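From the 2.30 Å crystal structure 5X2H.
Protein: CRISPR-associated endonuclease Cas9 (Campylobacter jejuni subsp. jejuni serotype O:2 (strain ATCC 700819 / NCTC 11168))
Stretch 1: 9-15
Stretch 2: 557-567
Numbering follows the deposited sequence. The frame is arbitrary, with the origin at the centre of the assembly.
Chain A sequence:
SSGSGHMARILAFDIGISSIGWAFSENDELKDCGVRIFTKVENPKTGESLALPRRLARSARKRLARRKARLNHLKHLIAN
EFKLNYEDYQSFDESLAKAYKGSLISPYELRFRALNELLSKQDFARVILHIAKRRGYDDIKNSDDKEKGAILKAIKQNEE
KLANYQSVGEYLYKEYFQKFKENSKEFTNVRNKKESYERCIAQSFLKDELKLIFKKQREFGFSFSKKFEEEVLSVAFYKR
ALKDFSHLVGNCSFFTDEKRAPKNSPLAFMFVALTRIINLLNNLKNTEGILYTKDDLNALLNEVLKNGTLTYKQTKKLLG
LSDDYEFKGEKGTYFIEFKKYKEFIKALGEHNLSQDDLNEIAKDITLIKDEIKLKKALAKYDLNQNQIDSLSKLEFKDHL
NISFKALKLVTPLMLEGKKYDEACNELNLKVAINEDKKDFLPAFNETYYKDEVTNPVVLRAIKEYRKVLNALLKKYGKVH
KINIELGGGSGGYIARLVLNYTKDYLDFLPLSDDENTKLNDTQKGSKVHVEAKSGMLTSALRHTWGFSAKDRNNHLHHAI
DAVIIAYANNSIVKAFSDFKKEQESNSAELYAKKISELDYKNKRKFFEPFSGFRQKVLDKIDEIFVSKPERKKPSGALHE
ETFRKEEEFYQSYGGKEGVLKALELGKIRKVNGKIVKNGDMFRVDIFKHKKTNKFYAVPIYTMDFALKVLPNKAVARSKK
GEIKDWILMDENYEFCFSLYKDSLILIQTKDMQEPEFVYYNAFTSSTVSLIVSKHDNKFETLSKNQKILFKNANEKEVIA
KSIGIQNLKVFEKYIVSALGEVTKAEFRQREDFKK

Stretch 1 9-15: RILAFDI
Stretch 2 557-567: HHAIDAVIIAY

A short β-strand packs against one face of a helix chiefly by van der Waals packing centred on Ala 12, with no hydrogen bond crossing between them and two aspartates lying close at one end. Strand 10-15 is extended, with phi from -90 to -133° and psi from 94 to 143°; helix 557-566 keeps phi between -61 and -80° and psi between -16 and -43°. Their N-to-C directions differ by 134°, and the axes approach to 6.7 Å. The register therefore runs backwards: the CA atoms of Ala 12 and Ala 566 lie 5.0 Å apart, those of Asp 14 and Ala 562 5.2 Å.

Strand alternation sets the first rule. Ile 10, Ala 12 and Asp 14 point toward the helix, whereas Leu 11 and Phe 13, both chi1 m, point away. Ala 12 is the tightest point: its CB sits 3.2 Å from Ala 562 O, 3.4 Å from Ala 566 N, and 3.7 Å from both Ile 565 CB and Ala 566 CB. A methyl thus rests directly on helix backbone, whose Ala 566 N already donates a hydrogen bond to Ala 562 O at 3.1 Å. Ile 565 (m, m) flanks it, and Ile 10 (m, t) brings CD1 to 4.0 Å from Ala 566 O.

At the other end, Asp 14 takes chi1 t and chi2 73°. Its CB lies 3.8 Å from His 558 O, and its OD1 lies 3.9 Å from Asp 561 CB. Asp 14 OD2 approaches Asp 561 OD2 to 4.1 Å, a like-charge pair, and stands 3.9 Å from ND1 of His 558 (chi1 m, chi2 -58°), oblique to that ring. Asp 561 is m with chi2 -22°; its OD1 is hydrogen-bonded elsewhere in the structure. Asp 14 OD2 makes no hydrogen bond to the helix.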

# COMPACT_ATOMS: atom_id res chain seq x y z
N ARG A 9 -21.14 -34.56 -0.47
CA ARG A 9 -19.80 -34.07 -0.22
C ARG A 9 -19.81 -32.56 -0.06
O ARG A 9 -20.29 -31.84 -0.94
CB ARG A 9 -18.87 -34.49 -1.36
CG ARG A 9 -18.91 -35.99 -1.64
CD ARG A 9 -18.43 -36.33 -3.03
NE ARG A 9 -17.02 -36.00 -3.24
CZ ARG A 9 -16.01 -36.76 -2.83
NH1 ARG A 9 -16.24 -37.90 -2.19
NH2 ARG A 9 -14.76 -36.39 -3.06
N ILE A 10 -19.29 -32.08 1.07
CA ILE A 10 -19.34 -30.66 1.43
C ILE A 10 -17.95 -30.22 1.88
O ILE A 10 -17.30 -30.92 2.67
CB ILE A 10 -20.38 -30.39 2.54
CG1 ILE A 10 -21.71 -31.07 2.22
CG2 ILE A 10 -20.58 -28.89 2.71
CD1 ILE A 10 -22.73 -30.95 3.33
N LEU A 11 -17.51 -29.07 1.39
CA LEU A 11 -16.31 -28.40 1.86
C LEU A 11 -16.72 -27.09 2.51
O LEU A 11 -17.38 -26.26 1.89
CB LEU A 11 -15.33 -28.14 0.71
CG LEU A 11 -14.67 -29.34 0.04
CD1 LEU A 11 -13.81 -28.88 -1.13
CD2 LEU A 11 -13.83 -30.12 1.04
N ALA A 12 -16.32 -26.90 3.77
CA ALA A 12 -16.66 -25.69 4.51
C ALA A 12 -15.38 -24.94 4.87
O ALA A 12 -14.36 -25.56 5.19
CB ALA A 12 -17.45 -26.02 5.77
N PHE A 13 -15.45 -23.61 4.83
CA PHE A 13 -14.28 -22.76 5.04
C PHE A 13 -14.62 -21.64 6.01
O PHE A 13 -15.64 -20.97 5.86
CB PHE A 13 -13.78 -22.17 3.72
CG PHE A 13 -13.26 -23.20 2.75
CD1 PHE A 13 -14.12 -23.82 1.86
CD2 PHE A 13 -11.92 -23.54 2.73
CE1 PHE A 13 -13.66 -24.76 0.97
CE2 PHE A 13 -11.45 -24.48 1.84
CZ PHE A 13 -12.32 -25.09 0.95
N ASP A 14 -13.75 -21.45 7.00
CA ASP A 14 -13.81 -20.31 7.92
C ASP A 14 -12.64 -19.40 7.55
O ASP A 14 -11.51 -19.59 8.02
CB ASP A 14 -13.73 -20.78 9.38
CG ASP A 14 -13.82 -19.62 10.36
OD1 ASP A 14 -14.93 -19.07 10.53
OD2 ASP A 14 -12.79 -19.28 10.98
N ILE A 15 -12.91 -18.42 6.70
CA ILE A 15 -11.88 -17.56 6.13
C ILE A 15 -11.68 -16.37 7.05
O ILE A 15 -12.51 -15.45 7.09
CB ILE A 15 -12.24 -17.12 4.71
CG1 ILE A 15 -12.46 -18.34 3.81
CG2 ILE A 15 -11.17 -16.20 4.15
CD1 ILE A 15 -12.93 -18.00 2.42
N HIS A 557 -9.48 -23.82 17.03
CA HIS A 557 -10.88 -23.41 17.02
C HIS A 557 -11.34 -22.91 15.65
O HIS A 557 -12.55 -22.80 15.43
CB HIS A 557 -11.13 -22.33 18.07
CG HIS A 557 -10.78 -20.94 17.62
ND1 HIS A 557 -9.49 -20.44 17.68
CD2 HIS A 557 -11.54 -19.95 17.11
CE1 HIS A 557 -9.48 -19.20 17.23
NE2 HIS A 557 -10.72 -18.88 16.87
N HIS A 558 -10.42 -22.60 14.74
CA HIS A 558 -10.83 -22.25 13.39
C HIS A 558 -11.38 -23.46 12.65
O HIS A 558 -12.19 -23.30 11.73
CB HIS A 558 -9.65 -21.64 12.61
CG HIS A 558 -9.09 -20.41 13.24
ND1 HIS A 558 -9.85 -19.28 13.48
CD2 HIS A 558 -7.84 -20.11 13.67
CE1 HIS A 558 -9.09 -18.35 14.04
NE2 HIS A 558 -7.87 -18.83 14.16
N ALA A 559 -10.96 -24.66 13.03
CA ALA A 559 -11.45 -25.87 12.38
C ALA A 559 -12.82 -26.27 12.91
O ALA A 559 -13.68 -26.71 12.14
CB ALA A 559 -10.46 -27.01 12.56
N ILE A 560 -13.05 -26.13 14.22
CA ILE A 560 -14.36 -26.45 14.77
C ILE A 560 -15.41 -25.51 14.21
O ILE A 560 -16.58 -25.88 14.06
CB ILE A 560 -14.34 -26.43 16.31
CG1 ILE A 560 -14.25 -25.01 16.85
CG2 ILE A 560 -13.19 -27.27 16.85
CD1 ILE A 560 -14.21 -24.92 18.37
N ASP A 561 -15.02 -24.28 13.87
CA ASP A 561 -15.94 -23.38 13.18
C ASP A 561 -16.26 -23.89 11.78
O ASP A 561 -17.42 -23.87 11.36
CB ASP A 561 -15.35 -21.97 13.12
CG ASP A 561 -15.14 -21.36 14.49
OD1 ASP A 561 -15.80 -21.82 15.45
OD2 ASP A 561 -14.32 -20.43 14.61
N ALA A 562 -15.24 -24.37 11.06
CA ALA A 562 -15.48 -24.94 9.73
C ALA A 562 -16.34 -26.19 9.82
O ALA A 562 -17.16 -26.45 8.93
CB ALA A 562 -14.15 -25.25 9.04
N VAL A 563 -16.18 -26.98 10.88
CA VAL A 563 -17.08 -28.11 11.10
C VAL A 563 -18.50 -27.61 11.31
O VAL A 563 -19.46 -28.26 10.88
CB VAL A 563 -16.58 -28.96 12.29
CG1 VAL A 563 -17.57 -30.06 12.61
CG2 VAL A 563 -15.22 -29.55 11.99
N ILE A 564 -18.66 -26.45 11.95
CA ILE A 564 -19.99 -25.87 12.12
C ILE A 564 -20.53 -25.38 10.78
O ILE A 564 -21.71 -25.55 10.48
CB ILE A 564 -19.95 -24.74 13.17
CG1 ILE A 564 -19.72 -25.31 14.57
CG2 ILE A 564 -21.23 -23.92 13.13
CD1 ILE A 564 -19.71 -24.27 15.66
N ILE A 565 -19.67 -24.77 9.96
CA ILE A 565 -20.12 -24.25 8.67
C ILE A 565 -20.66 -25.38 7.80
O ILE A 565 -21.62 -25.19 7.04
CB ILE A 565 -18.98 -23.49 7.95
CG1 ILE A 565 -18.35 -22.45 8.87
CG2 ILE A 565 -19.50 -22.80 6.70
CD1 ILE A 565 -19.33 -21.51 9.51
N ALA A 566 -20.05 -26.56 7.89
CA ALA A 566 -20.49 -27.69 7.08
C ALA A 566 -21.83 -28.26 7.54
O ALA A 566 -22.52 -28.89 6.74
CB ALA A 566 -19.43 -28.80 7.10
N TYR A 567 -22.21 -28.04 8.79
CA TYR A 567 -23.46 -28.57 9.32
C TYR A 567 -24.38 -27.45 9.79
O TYR A 567 -25.44 -27.22 9.20
CB TYR A 567 -23.18 -29.55 10.47
CG TYR A 567 -22.41 -30.78 10.05
CD1 TYR A 567 -22.55 -31.32 8.78
CD2 TYR A 567 -21.53 -31.40 10.94
CE1 TYR A 567 -21.84 -32.44 8.40
CE2 TYR A 567 -20.82 -32.52 10.56
CZ TYR A 567 -20.97 -33.04 9.30
OH TYR A 567 -20.27 -34.16 8.92